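Side-chain contacts in ectonucleoside triphosphate diphosphohydrolase 4 (Homo sapiens, PDB 6WG5), which belongs to the GDA1/CD39 nucleoside phosphatase family, whose fold is related to that of the actin-like ATPases: residues F384-F387 with Y388-T391; T416-S419 with I420-E423. All blocks are in the same frame, centred on the assembly; numbering follows the deposited sequence.

Contact 1: F384-F387 with Y388-T391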
ATOM      1  N   PHE A 384       3.347  -1.631  -6.987  1.00 22.25           N
ATOM      2  CA  PHE A 384       2.930  -0.238  -7.024  1.00 18.27           C
ATOM      3  C   PHE A 384       4.131   0.681  -6.832  1.00 18.46           C
ATOM      4  O   PHE A 384       5.231   0.249  -6.481  1.00 20.51           O
ATOM      5  CB  PHE A 384       1.872   0.044  -5.952  1.00 16.61           C
ATOM      6  CG  PHE A 384       0.583  -0.694  -6.170  1.00 19.55           C
ATOM      7  CD1 PHE A 384      -0.328  -0.258  -7.119  1.00 23.34           C
ATOM      8  CD2 PHE A 384       0.280  -1.822  -5.427  1.00 19.39           C
ATOM      9  CE1 PHE A 384      -1.516  -0.936  -7.322  1.00 22.83           C
ATOM     10  CE2 PHE A 384      -0.903  -2.501  -5.626  1.00 20.42           C
ATOM     11  CZ  PHE A 384      -1.803  -2.058  -6.575  1.00 23.42           C
ATOM     12  N   SER A 385       3.896   1.970  -7.078  1.00 23.16           N
ATOM     13  CA  SER A 385       4.891   3.031  -6.891  1.00 25.50           C
ATOM     14  C   SER A 385       6.118   2.710  -7.739  1.00 20.81           C
ATOM     15  O   SER A 385       5.968   2.538  -8.960  1.00 24.50           O
ATOM     16  CB  SER A 385       5.143   3.200  -5.393  1.00 23.29           C
ATOM     17  OG  SER A 385       3.999   3.730  -4.750  1.00 33.72           O
ATOM     18  N   GLU A 386       7.320   2.625  -7.163  1.00 21.73           N
ATOM     19  CA  GLU A 386       8.528   2.466  -7.968  1.00 24.75           C
ATOM     20  C   GLU A 386       8.474   1.226  -8.850  1.00 26.04           C
ATOM     21  O   GLU A 386       9.075   1.214  -9.930  1.00 28.75           O
ATOM     22  CB  GLU A 386       9.756   2.409  -7.059  1.00 27.35           C
ATOM     23  CG  GLU A 386      10.041   3.709  -6.331  1.00 34.17           C
ATOM     24  CD  GLU A 386      10.357   4.849  -7.278  1.00 37.55           C
ATOM     25  OE1 GLU A 386      10.876   4.575  -8.382  1.00 35.97           O
ATOM     26  OE2 GLU A 386      10.084   6.016  -6.921  1.00 40.22           O
ATOM     27  N   PHE A 387       7.776   0.174  -8.414  1.00 17.87           N
ATOM     28  CA  PHE A 387       7.645  -1.010  -9.256  1.00 22.64           C
ATOM     29  C   PHE A 387       7.023  -0.666 -10.604  1.00 24.26           C
ATOM     30  O   PHE A 387       7.338  -1.305 -11.614  1.00 27.04           O
ATOM     31  CB  PHE A 387       6.820  -2.080  -8.543  1.00 23.81           C
ATOM     32  CG  PHE A 387       7.552  -2.756  -7.421  1.00 25.56           C
ATOM     33  CD1 PHE A 387       8.505  -3.727  -7.687  1.00 28.51           C
ATOM     34  CD2 PHE A 387       7.289  -2.423  -6.101  1.00 24.07           C
ATOM     35  CE1 PHE A 387       9.186  -4.352  -6.656  1.00 27.45           C
ATOM     36  CE2 PHE A 387       7.966  -3.044  -5.067  1.00 25.43           C
ATOM     37  CZ  PHE A 387       8.914  -4.010  -5.347  1.00 27.21           C
ATOM     38  N   TYR A 388       6.148   0.338 -10.643  1.00 18.52           N
ATOM     39  CA  TYR A 388       5.572   0.799 -11.898  1.00 23.79           C
ATOM     40  C   TYR A 388       6.416   1.889 -12.549  1.00 23.85           C
ATOM     41  O   TYR A 388       6.644   1.853 -13.763  1.00 23.48           O
ATOM     42  CB  TYR A 388       4.151   1.316 -11.662  1.00 17.55           C
ATOM     43  CG  TYR A 388       3.446   1.749 -12.925  1.00 26.08           C
ATOM     44  CD1 TYR A 388       2.877   0.815 -13.778  1.00 25.53           C
ATOM     45  CD2 TYR A 388       3.349   3.092 -13.265  1.00 25.04           C
ATOM     46  CE1 TYR A 388       2.229   1.205 -14.934  1.00 31.29           C
ATOM     47  CE2 TYR A 388       2.704   3.493 -14.421  1.00 26.62           C
ATOM     48  CZ  TYR A 388       2.146   2.544 -15.252  1.00 31.56           C
ATOM     49  OH  TYR A 388       1.502   2.933 -16.406  1.00 33.57           O
ATOM     50  N   TYR A 389       6.887   2.860 -11.764  1.00 24.73           N
ATOM     51  CA  TYR A 389       7.680   3.948 -12.325  1.00 25.10           C
ATOM     52  C   TYR A 389       8.971   3.427 -12.951  1.00 23.94           C
ATOM     53  O   TYR A 389       9.417   3.938 -13.984  1.00 26.49           O
ATOM     54  CB  TYR A 389       7.992   4.978 -11.240  1.00 22.86           C
ATOM     55  CG  TYR A 389       6.769   5.586 -10.593  1.00 24.96           C
ATOM     56  CD1 TYR A 389       5.639   5.890 -11.340  1.00 29.98           C
ATOM     57  CD2 TYR A 389       6.743   5.855  -9.231  1.00 29.12           C
ATOM     58  CE1 TYR A 389       4.521   6.447 -10.751  1.00 32.18           C
ATOM     59  CE2 TYR A 389       5.628   6.411  -8.633  1.00 32.75           C
ATOM     60  CZ  TYR A 389       4.521   6.704  -9.398  1.00 33.88           C
ATOM     61  OH  TYR A 389       3.409   7.258  -8.808  1.00 40.29           O
ATOM     62  N   CYS A 390       9.581   2.408 -12.345  1.00 22.61           N
ATOM     63  CA  CYS A 390      10.844   1.882 -12.846  1.00 20.94           C
ATOM     64  C   CYS A 390      10.673   0.957 -14.045  1.00 26.22           C
ATOM     65  O   CYS A 390      11.667   0.661 -14.718  1.00 29.87           O
ATOM     66  CB  CYS A 390      11.584   1.138 -11.733  1.00 22.09           C
ATOM     67  SG  CYS A 390      12.253   2.213 -10.438  1.00 32.08           S
ATOM     68  N   THR A 391       9.457   0.491 -14.324  1.00 21.43           N
ATOM     69  CA  THR A 391       9.204  -0.318 -15.511  1.00 22.41           C
ATOM     70  C   THR A 391       8.564   0.470 -16.644  1.00 21.83           C
ATOM     71  O   THR A 391       8.744   0.106 -17.809  1.00 25.44           O
ATOM     72  CB  THR A 391       8.299  -1.514 -15.177  1.00 22.49           C
ATOM     73  OG1 THR A 391       7.075  -1.053 -14.590  1.00 23.40           O
ATOM     74  CG2 THR A 391       8.993  -2.474 -14.222  1.00 18.18           C
TER
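A strand-to-helix junction brings S385 against Y388 and Y389: strand 381-385 stops at S385, and helix 386-392 starts at the next residue. The carbonyl oxygen of S385 serves the first turn twice. Y389 N reaches S385 O at 3.0 Å in a nearly straight bond (167°), whereas Y388 N, 2.8 Å from the same S385 O, approaches from above the carbonyl plane and is more bent. The ring of Y389 lies over this carbonyl, with S385 O on one face, offset toward the rim and 3.4 Å from CD2 of Y389. H433 stacks with the same ring.

One residue on, C390 N bonds to E386 O at 2.7 Å. The E386 chain bends at chi2 (-63°), which turns its carboxylate toward the next turn and leaves OE1 3.4 Å from C390 SG. It crosses the Y389 side chain at about a right angle. R438 of helix 436-456 forms a salt bridge with E386 OE1. The hydroxyl of S385 does not cap the helix; it is hydrogen-bonded to D224 on the adjacent strand 221-225. T391 OG1 sits 3.0 Å from F387 O, with Y388 O also near, and is hydrogen-bonded to the hydroxyl of T468.

Passing straight from an inner strand of the sheet into a short helix is a recurring connection in alpha/beta domains such as those of the actin-like ATPase clan.

Contact 2: T416-S419 with I420-E423; sequences TKWS and ILRE
The backbone turns from an extended T416-K417 lead-in into the first turn of helix 418-427, where three successive i to i+4 bonds form. L421 N reaches K417 O at 3.1 Å, nearly along the C=O axis, so the N-cap residue contributes its carbonyl to the helix. R422 N to W418 O, at 2.7 Å, and E423 N to S419 O, at 2.8 Å, continue the series with their donors tilted from the carbonyl planes.

T416 lays its methyl against the first turn. With CG2 anti to the backbone N, the methyl reaches both branched residues of the helix: T416 CG2 is 3.6 Å from I420 CG2 and 3.7 Å from L421 CD2. T416 and I420 cross at about a right angle. The T416 hydroxyl faces elsewhere, bonded to the carbonyl of D412 in the last turn of helix 403-414. Farther out, K417 CB touches I420 CD1 at 4.0 Å, while the rest of the lysine runs away, extended.

On another side of the helix W418 and R422 lie side by side and point the same way, the indole and guanidinium planes 72° apart. The touch is made by the aliphatic part of the arginine, whose CD lies 4.1 Å from CZ2 of the W418 indole. The arginine's charge is paired with D426, one turn later. L421 CD1 comes loosely toward the indole, and both W418 and L421 also rest on P323.

The methyl and methylene carbons of the lead-in thus pack on the first turn, above a regular i to i+4 ladder. The pairing of T416 at N' with L421 at N4 across the N-cap resembles the hydrophobic staple of helix N-termini.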
ATOM      1  N   THR A 416      23.383   4.183 -21.861  1.00 41.81           N
ATOM      2  CA  THR A 416      23.177   5.269 -22.809  1.00 40.05           C
ATOM      3  C   THR A 416      23.764   6.556 -22.247  1.00 38.23           C
ATOM      4  O   THR A 416      23.523   6.898 -21.085  1.00 38.80           O
ATOM      5  CB  THR A 416      21.685   5.451 -23.103  1.00 39.39           C
ATOM      6  OG1 THR A 416      21.141   4.224 -23.603  1.00 43.33           O
ATOM      7  CG2 THR A 416      21.462   6.556 -24.133  1.00 38.51           C
ATOM      8  N   LYS A 417      24.531   7.268 -23.074  1.00 37.30           N
ATOM      9  CA  LYS A 417      25.137   8.522 -22.644  1.00 35.98           C
ATOM     10  C   LYS A 417      24.084   9.459 -22.071  1.00 33.83           C
ATOM     11  O   LYS A 417      22.966   9.553 -22.584  1.00 34.72           O
ATOM     12  CB  LYS A 417      25.843   9.209 -23.812  1.00 44.63           C
ATOM     13  CG  LYS A 417      27.042   8.467 -24.363  1.00 49.89           C
ATOM     14  CD  LYS A 417      27.677   9.276 -25.483  1.00 56.42           C
ATOM     15  CE  LYS A 417      28.344   8.391 -26.521  1.00 62.91           C
ATOM     16  NZ  LYS A 417      28.409   9.075 -27.844  1.00 69.08           N
ATOM     17  N   TRP A 418      24.459  10.164 -21.003  1.00 31.98           N
ATOM     18  CA  TRP A 418      23.537  11.096 -20.361  1.00 31.87           C
ATOM     19  C   TRP A 418      23.000  12.122 -21.353  1.00 34.73           C
ATOM     20  O   TRP A 418      21.822  12.491 -21.298  1.00 38.81           O
ATOM     21  CB  TRP A 418      24.239  11.790 -19.195  1.00 30.19           C
ATOM     22  CG  TRP A 418      23.404  12.820 -18.504  1.00 30.72           C
ATOM     23  CD1 TRP A 418      23.651  14.159 -18.430  1.00 28.56           C
ATOM     24  CD2 TRP A 418      22.184  12.597 -17.787  1.00 27.04           C
ATOM     25  NE1 TRP A 418      22.663  14.784 -17.710  1.00 34.34           N
ATOM     26  CE2 TRP A 418      21.749  13.846 -17.305  1.00 31.90           C
ATOM     27  CE3 TRP A 418      21.417  11.462 -17.508  1.00 28.98           C
ATOM     28  CZ2 TRP A 418      20.582  13.994 -16.557  1.00 30.09           C
ATOM     29  CZ3 TRP A 418      20.258  11.610 -16.765  1.00 28.15           C
ATOM     30  CH2 TRP A 418      19.852  12.867 -16.298  1.00 27.29           C
ATOM     31  N   SER A 419      23.847  12.591 -22.272  1.00 39.61           N
ATOM     32  CA  SER A 419      23.407  13.603 -23.227  1.00 40.96           C
ATOM     33  C   SER A 419      22.327  13.056 -24.151  1.00 40.87           C
ATOM     34  O   SER A 419      21.381  13.770 -24.504  1.00 43.82           O
ATOM     35  CB  SER A 419      24.600  14.111 -24.036  1.00 41.02           C
ATOM     36  OG  SER A 419      25.244  13.049 -24.715  1.00 44.02           O
ATOM     37  N   ILE A 420      22.450  11.791 -24.558  1.00 43.77           N
ATOM     38  CA  ILE A 420      21.424  11.172 -25.391  1.00 40.16           C
ATOM     39  C   ILE A 420      20.118  11.047 -24.616  1.00 41.70           C
ATOM     40  O   ILE A 420      19.050  11.443 -25.098  1.00 45.49           O
ATOM     41  CB  ILE A 420      21.912   9.807 -25.908  1.00 42.24           C
ATOM     42  CG1 ILE A 420      23.142   9.995 -26.803  1.00 45.77           C
ATOM     43  CG2 ILE A 420      20.797   9.087 -26.666  1.00 39.50           C
ATOM     44  CD1 ILE A 420      23.837   8.703 -27.178  1.00 48.95           C
ATOM     45  N   LEU A 421      20.179  10.481 -23.408  1.00 37.97           N
ATOM     46  CA  LEU A 421      18.999  10.427 -22.551  1.00 39.96           C
ATOM     47  C   LEU A 421      18.405  11.816 -22.368  1.00 37.62           C
ATOM     48  O   LEU A 421      17.189  12.011 -22.477  1.00 38.71           O
ATOM     49  CB  LEU A 421      19.363   9.827 -21.191  1.00 39.44           C
ATOM     50  CG  LEU A 421      19.844   8.377 -21.172  1.00 41.68           C
ATOM     51  CD1 LEU A 421      20.247   7.986 -19.761  1.00 41.07           C
ATOM     52  CD2 LEU A 421      18.764   7.444 -21.704  1.00 40.83           C
ATOM     53  N   ARG A 422      19.263  12.797 -22.089  1.00 32.93           N
ATOM     54  CA  ARG A 422      18.797  14.160 -21.880  1.00 34.93           C
ATOM     55  C   ARG A 422      18.124  14.710 -23.133  1.00 38.08           C
ATOM     56  O   ARG A 422      17.088  15.380 -23.050  1.00 42.72           O
ATOM     57  CB  ARG A 422      19.977  15.037 -21.468  1.00 39.17           C
ATOM     58  CG  ARG A 422      19.597  16.396 -20.938  1.00 40.90           C
ATOM     59  CD  ARG A 422      18.959  16.305 -19.571  1.00 39.86           C
ATOM     60  NE  ARG A 422      18.727  17.637 -19.026  1.00 48.28           N
ATOM     61  CZ  ARG A 422      17.757  18.450 -19.431  1.00 54.65           C
ATOM     62  NH1 ARG A 422      16.922  18.065 -20.390  1.00 54.03           N
ATOM     63  NH2 ARG A 422      17.623  19.649 -18.881  1.00 59.32           N
ATOM     64  N   GLU A 423      18.696  14.435 -24.306  1.00 42.56           N
ATOM     65  CA  GLU A 423      18.097  14.914 -25.548  1.00 46.63           C
ATOM     66  C   GLU A 423      16.742  14.262 -25.788  1.00 51.04           C
ATOM     67  O   GLU A 423      15.788  14.930 -26.207  1.00 48.66           O
ATOM     68  CB  GLU A 423      19.036  14.636 -26.721  1.00 50.95           C
ATOM     69  CG  GLU A 423      18.676  15.387 -27.989  1.00 65.56           C
ATOM     70  CD  GLU A 423      19.120  14.662 -29.242  1.00 75.21           C
ATOM     71  OE1 GLU A 423      18.261  14.395 -30.111  1.00 74.24           O
ATOM     72  OE2 GLU A 423      20.325  14.350 -29.353  1.00 79.61           O
TER

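Overall arrangement
Contacts 1 and 2 both describe the start of a helix, but in different settings. Contact 1 is mostly buried, its centre about 13 Å from the centre of the chain, where strand 381-385 of the sheet that also holds 221-225 gives way to a helix; contact 2 lies at the surface, with its centre about 33 Å from it, where a loop leads into one. Their centres are 22 Å apart and they do not touch. Helix 436-456 is a shared neighbour, meeting F387, Y389 and C390 in the first and W418 and R422 in the second. Polar groups in 384-391 are tied to neighbouring elements, whereas 416-423 relies more on methyl, aliphatic and indole packing, its arginine paired within its own helix.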